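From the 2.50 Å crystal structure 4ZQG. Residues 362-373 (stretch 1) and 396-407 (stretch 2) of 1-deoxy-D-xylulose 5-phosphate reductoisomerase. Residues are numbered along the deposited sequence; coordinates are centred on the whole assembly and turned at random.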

ATOM      1  N   VAL A 362     -26.410   5.759  24.287  1.00 80.55           N
ATOM      2  CA  VAL A 362     -27.131   5.330  25.494  1.00 80.79           C
ATOM      3  C   VAL A 362     -28.015   4.119  25.230  1.00 77.11           C
ATOM      4  O   VAL A 362     -28.048   3.183  25.999  1.00 78.29           O
ATOM      5  CB  VAL A 362     -28.042   6.450  26.039  1.00 83.36           C
ATOM      6  CG1 VAL A 362     -28.471   6.127  27.461  1.00 85.08           C
ATOM      7  CG2 VAL A 362     -27.336   7.805  25.985  1.00 84.75           C
ATOM      8  N   ILE A 363     -28.735   4.170  24.131  1.00 76.36           N
ATOM      9  CA  ILE A 363     -29.695   3.142  23.756  1.00 76.71           C
ATOM     10  C   ILE A 363     -28.983   1.842  23.489  1.00 75.09           C
ATOM     11  O   ILE A 363     -29.468   0.778  23.889  1.00 77.58           O
ATOM     12  CB  ILE A 363     -30.480   3.544  22.467  1.00 75.68           C
ATOM     13  CG1 ILE A 363     -31.378   4.756  22.727  1.00 77.69           C
ATOM     14  CG2 ILE A 363     -31.276   2.368  21.893  1.00 74.45           C
ATOM     15  CD1 ILE A 363     -32.215   4.651  23.994  1.00 81.16           C
ATOM     16  N   VAL A 364     -27.855   1.940  22.792  1.00 72.73           N
ATOM     17  CA  VAL A 364     -27.068   0.770  22.409  1.00 72.40           C
ATOM     18  C   VAL A 364     -26.382   0.093  23.610  1.00 70.24           C
ATOM     19  O   VAL A 364     -26.311  -1.132  23.660  1.00 69.49           O
ATOM     20  CB  VAL A 364     -26.010   1.112  21.328  1.00 72.90           C
ATOM     21  CG1 VAL A 364     -25.173  -0.107  20.974  1.00 72.04           C
ATOM     22  CG2 VAL A 364     -26.688   1.622  20.057  1.00 73.93           C
ATOM     23  N   LYS A 365     -25.899   0.866  24.570  1.00 68.05           N
ATOM     24  CA  LYS A 365     -25.306   0.262  25.744  1.00 68.98           C
ATOM     25  C   LYS A 365     -26.395  -0.433  26.514  1.00 70.49           C
ATOM     26  O   LYS A 365     -26.278  -1.630  26.868  1.00 70.10           O
ATOM     27  CB  LYS A 365     -24.647   1.307  26.628  1.00 69.86           C
ATOM     28  CG  LYS A 365     -23.854   0.705  27.772  1.00 71.87           C
ATOM     29  CD  LYS A 365     -23.327   1.754  28.764  1.00 74.79           C
ATOM     30  CE  LYS A 365     -22.320   1.129  29.734  1.00 77.26           C
ATOM     31  NZ  LYS A 365     -21.904   2.046  30.834  1.00 79.73           N
ATOM     32  N   ALA A 366     -27.480   0.310  26.739  1.00 70.81           N
ATOM     33  CA  ALA A 366     -28.574  -0.187  27.553  1.00 71.66           C
ATOM     34  C   ALA A 366     -29.015  -1.513  26.992  1.00 70.28           C
ATOM     35  O   ALA A 366     -29.276  -2.454  27.735  1.00 70.56           O
ATOM     36  CB  ALA A 366     -29.725   0.803  27.604  1.00 72.11           C
ATOM     37  N   CYS A 367     -29.042  -1.596  25.673  1.00 69.52           N
ATOM     38  CA  CYS A 367     -29.311  -2.864  25.005  1.00 70.84           C
ATOM     39  C   CYS A 367     -28.208  -3.955  25.153  1.00 70.37           C
ATOM     40  O   CYS A 367     -28.524  -5.143  25.293  1.00 71.08           O
ATOM     41  CB  CYS A 367     -29.597  -2.612  23.532  1.00 70.19           C
ATOM     42  SG  CYS A 367     -31.242  -1.922  23.277  1.00 73.21           S
ATOM     43  N   LEU A 368     -26.932  -3.582  25.111  1.00 67.88           N
ATOM     44  CA  LEU A 368     -25.906  -4.587  25.249  1.00 66.68           C
ATOM     45  C   LEU A 368     -25.974  -5.162  26.658  1.00 68.57           C
ATOM     46  O   LEU A 368     -25.879  -6.384  26.818  1.00 66.76           O
ATOM     47  CB  LEU A 368     -24.516  -4.036  24.941  1.00 65.08           C
ATOM     48  CG  LEU A 368     -24.209  -3.882  23.458  1.00 63.57           C
ATOM     49  CD1 LEU A 368     -23.161  -2.818  23.236  1.00 62.96           C
ATOM     50  CD2 LEU A 368     -23.786  -5.202  22.842  1.00 63.58           C
ATOM     51  N   ASP A 369     -26.183  -4.280  27.645  1.00 70.13           N
ATOM     52  CA  ASP A 369     -26.198  -4.659  29.054  1.00 73.21           C
ATOM     53  C   ASP A 369     -27.547  -5.132  29.591  1.00 75.10           C
ATOM     54  O   ASP A 369     -27.661  -5.442  30.763  1.00 76.15           O
ATOM     55  CB  ASP A 369     -25.670  -3.509  29.920  1.00 75.57           C
ATOM     56  CG  ASP A 369     -24.182  -3.240  29.694  1.00 76.36           C
ATOM     57  OD1 ASP A 369     -23.706  -2.190  30.171  1.00 77.78           O
ATOM     58  OD2 ASP A 369     -23.491  -4.063  29.035  1.00 77.60           O
ATOM     59  N   ASP A 370     -28.560  -5.208  28.733  1.00 76.64           N
ATOM     60  CA  ASP A 370     -29.879  -5.701  29.131  1.00 77.60           C
ATOM     61  C   ASP A 370     -29.942  -7.216  29.336  1.00 76.78           C
ATOM     62  O   ASP A 370     -29.568  -7.980  28.441  1.00 73.04           O
ATOM     63  CB  ASP A 370     -30.888  -5.330  28.059  1.00 78.98           C
ATOM     64  CG  ASP A 370     -32.284  -5.752  28.410  1.00 80.13           C
ATOM     65  OD1 ASP A 370     -33.146  -4.853  28.509  1.00 80.31           O
ATOM     66  OD2 ASP A 370     -32.514  -6.970  28.583  1.00 82.98           O
ATOM     67  N   LYS A 371     -30.490  -7.643  30.480  1.00 78.81           N
ATOM     68  CA  LYS A 371     -30.470  -9.061  30.851  1.00 79.57           C
ATOM     69  C   LYS A 371     -31.268  -9.932  29.877  1.00 77.33           C
ATOM     70  O   LYS A 371     -30.883 -11.069  29.593  1.00 77.12           O
ATOM     71  CB  LYS A 371     -30.948  -9.266  32.288  1.00 82.51           C
ATOM     72  CG  LYS A 371     -29.996  -8.688  33.330  1.00 83.98           C
ATOM     73  N   THR A 372     -32.344  -9.388  29.333  1.00 75.42           N
ATOM     74  CA  THR A 372     -33.176 -10.134  28.378  1.00 74.44           C
ATOM     75  C   THR A 372     -32.491 -10.321  27.028  1.00 71.23           C
ATOM     76  O   THR A 372     -32.681 -11.332  26.350  1.00 70.51           O
ATOM     77  CB  THR A 372     -34.550  -9.457  28.225  1.00 74.70           C
ATOM     78  OG1 THR A 372     -35.080  -9.269  29.536  1.00 76.74           O
ATOM     79  CG2 THR A 372     -35.517 -10.306  27.422  1.00 74.36           C
ATOM     80  N   ILE A 373     -31.689  -9.353  26.637  1.00 69.38           N
ATOM     81  CA  ILE A 373     -30.906  -9.506  25.437  1.00 68.32           C
ATOM     82  C   ILE A 373     -29.755 -10.491  25.729  1.00 68.63           C
ATOM     83  O   ILE A 373     -29.571 -11.479  25.019  1.00 66.44           O
ATOM     84  CB  ILE A 373     -30.442  -8.119  24.931  1.00 67.37           C
ATOM     85  CG1 ILE A 373     -31.641  -7.414  24.295  1.00 67.76           C
ATOM     86  CG2 ILE A 373     -29.312  -8.233  23.919  1.00 65.00           C
ATOM     87  CD1 ILE A 373     -31.523  -5.909  24.192  1.00 67.56           C
ATOM     88  N   LYS A 396     -35.667  -9.356  15.894  1.00 64.69           N
ATOM     89  CA  LYS A 396     -37.053  -8.894  16.268  1.00 66.54           C
ATOM     90  C   LYS A 396     -37.059  -8.488  17.730  1.00 65.47           C
ATOM     91  O   LYS A 396     -37.611  -7.462  18.114  1.00 64.36           O
ATOM     92  CB  LYS A 396     -38.146  -9.959  16.023  1.00 68.00           C
ATOM     93  CG  LYS A 396     -38.615 -10.135  14.580  1.00 68.93           C
ATOM     94  N   LYS A 397     -36.367  -9.284  18.528  1.00 65.14           N
ATOM     95  CA  LYS A 397     -36.302  -9.039  19.946  1.00 66.84           C
ATOM     96  C   LYS A 397     -35.595  -7.735  20.310  1.00 65.44           C
ATOM     97  O   LYS A 397     -36.109  -6.938  21.091  1.00 66.61           O
ATOM     98  CB  LYS A 397     -35.624 -10.210  20.625  1.00 68.82           C
ATOM     99  CG  LYS A 397     -35.621 -10.113  22.139  1.00 71.63           C
ATOM    100  CD  LYS A 397     -35.232 -11.460  22.696  1.00 75.51           C
ATOM    101  CE  LYS A 397     -35.043 -11.401  24.194  1.00 78.77           C
ATOM    102  NZ  LYS A 397     -34.741 -12.756  24.726  1.00 81.54           N
ATOM    103  N   VAL A 398     -34.418  -7.510  19.756  1.00 62.67           N
ATOM    104  CA  VAL A 398     -33.725  -6.259  20.027  1.00 62.29           C
ATOM    105  C   VAL A 398     -34.533  -5.081  19.502  1.00 62.12           C
ATOM    106  O   VAL A 398     -34.610  -4.021  20.159  1.00 60.85           O
ATOM    107  CB  VAL A 398     -32.319  -6.234  19.399  1.00 61.08           C
ATOM    108  CG1 VAL A 398     -31.658  -4.885  19.635  1.00 60.06           C
ATOM    109  CG2 VAL A 398     -31.481  -7.355  20.011  1.00 62.25           C
ATOM    110  N   ARG A 399     -35.167  -5.279  18.340  1.00 62.74           N
ATOM    111  CA  ARG A 399     -36.087  -4.238  17.801  1.00 64.46           C
ATOM    112  C   ARG A 399     -37.093  -3.785  18.858  1.00 63.47           C
ATOM    113  O   ARG A 399     -37.140  -2.610  19.196  1.00 61.51           O
ATOM    114  CB  ARG A 399     -36.755  -4.670  16.475  1.00 65.48           C
ATOM    115  CG  ARG A 399     -35.967  -4.196  15.247  1.00 66.37           C
ATOM    116  CD  ARG A 399     -36.381  -4.824  13.911  1.00 67.98           C
ATOM    117  NE  ARG A 399     -35.228  -5.137  13.044  1.00 67.74           N
ATOM    118  CZ  ARG A 399     -34.464  -4.236  12.424  1.00 68.36           C
ATOM    119  NH1 ARG A 399     -34.719  -2.926  12.524  1.00 68.09           N
ATOM    120  NH2 ARG A 399     -33.412  -4.662  11.716  1.00 69.58           N
ATOM    121  N   LYS A 400     -37.814  -4.741  19.436  1.00 65.13           N
ATOM    122  CA  LYS A 400     -38.786  -4.461  20.517  1.00 67.52           C
ATOM    123  C   LYS A 400     -38.147  -3.725  21.703  1.00 67.97           C
ATOM    124  O   LYS A 400     -38.646  -2.692  22.135  1.00 67.33           O
ATOM    125  CB  LYS A 400     -39.429  -5.765  20.991  1.00 70.50           C
ATOM    126  CG  LYS A 400     -40.252  -5.658  22.278  1.00 76.08           C
ATOM    127  CD  LYS A 400     -39.990  -6.805  23.259  1.00 78.96           C
ATOM    128  CE  LYS A 400     -40.490  -8.136  22.707  1.00 80.02           C
ATOM    129  NZ  LYS A 400     -39.958  -9.246  23.535  1.00 81.04           N
ATOM    130  N   ILE A 401     -37.017  -4.245  22.206  1.00 67.76           N
ATOM    131  CA  ILE A 401     -36.457  -3.773  23.475  1.00 66.81           C
ATOM    132  C   ILE A 401     -35.801  -2.427  23.313  1.00 65.66           C
ATOM    133  O   ILE A 401     -35.926  -1.552  24.179  1.00 64.77           O
ATOM    134  CB  ILE A 401     -35.471  -4.790  24.063  1.00 66.64           C
ATOM    135  CG1 ILE A 401     -36.221  -6.047  24.434  1.00 67.07           C
ATOM    136  CG2 ILE A 401     -34.812  -4.236  25.304  1.00 67.38           C
ATOM    137  CD1 ILE A 401     -35.387  -7.101  25.083  1.00 67.86           C
ATOM    138  N   ALA A 402     -35.103  -2.273  22.196  1.00 64.16           N
ATOM    139  CA  ALA A 402     -34.538  -0.991  21.852  1.00 64.72           C
ATOM    140  C   ALA A 402     -35.646   0.057  21.709  1.00 66.05           C
ATOM    141  O   ALA A 402     -35.536   1.142  22.254  1.00 66.20           O
ATOM    142  CB  ALA A 402     -33.728  -1.114  20.561  1.00 63.93           C
ATOM    143  N   THR A 403     -36.714  -0.269  20.979  1.00 67.33           N
ATOM    144  CA  THR A 403     -37.871   0.631  20.913  1.00 70.27           C
ATOM    145  C   THR A 403     -38.340   1.003  22.305  1.00 72.22           C
ATOM    146  O   THR A 403     -38.589   2.169  22.577  1.00 74.70           O
ATOM    147  CB  THR A 403     -39.061   0.027  20.170  1.00 71.23           C
ATOM    148  OG1 THR A 403     -38.675  -0.355  18.855  1.00 69.53           O
ATOM    149  CG2 THR A 403     -40.180   1.038  20.056  1.00 74.71           C
ATOM    150  N   ALA A 404     -38.439   0.011  23.189  1.00 73.12           N
ATOM    151  CA  ALA A 404     -38.847   0.256  24.573  1.00 74.49           C
ATOM    152  C   ALA A 404     -37.881   1.148  25.306  1.00 76.58           C
ATOM    153  O   ALA A 404     -38.293   2.008  26.049  1.00 77.34           O
ATOM    154  CB  ALA A 404     -39.013  -1.049  25.334  1.00 74.16           C
ATOM    155  N   LYS A 405     -36.581   0.917  25.121  1.00 80.82           N
ATOM    156  CA  LYS A 405     -35.566   1.723  25.780  1.00 83.60           C
ATOM    157  C   LYS A 405     -35.700   3.172  25.365  1.00 82.04           C
ATOM    158  O   LYS A 405     -35.496   4.087  26.173  1.00 79.57           O
ATOM    159  CB  LYS A 405     -34.164   1.270  25.383  1.00 88.05           C
ATOM    160  CG  LYS A 405     -33.738  -0.131  25.812  1.00 90.66           C
ATOM    161  CD  LYS A 405     -34.069  -0.488  27.252  1.00 91.35           C
ATOM    162  CE  LYS A 405     -33.447  -1.838  27.611  1.00 88.96           C
ATOM    163  NZ  LYS A 405     -33.279  -2.001  29.080  1.00 88.44           N
ATOM    164  N   ILE A 406     -36.027   3.374  24.089  1.00 81.21           N
ATOM    165  CA  ILE A 406     -36.149   4.722  23.536  1.00 80.48           C
ATOM    166  C   ILE A 406     -37.262   5.445  24.235  1.00 80.95           C
ATOM    167  O   ILE A 406     -37.016   6.507  24.794  1.00 81.38           O
ATOM    168  CB  ILE A 406     -36.342   4.717  22.003  1.00 78.90           C
ATOM    169  CG1 ILE A 406     -34.991   4.480  21.327  1.00 77.02           C
ATOM    170  CG2 ILE A 406     -36.921   6.041  21.524  1.00 80.31           C
ATOM    171  CD1 ILE A 406     -35.094   3.923  19.935  1.00 76.44           C
ATOM    172  N   LYS A 407     -38.456   4.834  24.239  1.00 82.67           N
ATOM    173  CA  LYS A 407     -39.642   5.374  24.932  1.00 84.98           C
ATOM    174  C   LYS A 407     -39.338   5.659  26.410  1.00 86.23           C
ATOM    175  O   LYS A 407     -39.679   6.712  26.949  1.00 88.42           O
ATOM    176  CB  LYS A 407     -40.853   4.425  24.800  1.00 85.27           C
TER

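This is a helix-on-helix contact in which a buried strip of small and branched apolar side chains is accompanied by two lysines that reach across to oxygens at a helix start. Helix 362-368 crosses helix 396-407 at 127°, nearer antiparallel than parallel, with axes 9.6 Å apart at closest approach. Cys367 packs against Ala402, its SG 3.7 Å from Ala402 CA and 3.8 Å from Ala402 CB. One turn earlier, Ile363, m at both chi angles, points sideways at CA-to-CB but its end comes nearer, and its CD1 sits 3.9 Å from Ile406 CG1. Beyond the turn the packing resumes with Ile373, whose CG1 is 3.8 Å from Ile401 CD1 and 4.3 Å from Val398 CG2.

Asp370 does two jobs, one with each carboxylate oxygen. Its OD2 caps the following helix, accepting from Ile373 N at 3.2 Å and, weakly, from Thr372 N at 2.5 Å; its OD1 takes the salt bridge from Lys405 NZ at 2.9 Å. To get there Lys405 bends at chi1 and chi2, both m, then extends, laying its aliphatic part past Cys367, with CG 4.0 Å from SG. Lys397, fully extended, instead seeks backbone: its NZ donates to Thr372 O at 3.0 Å, while its CE lies 3.4 Å from Thr372 CG2.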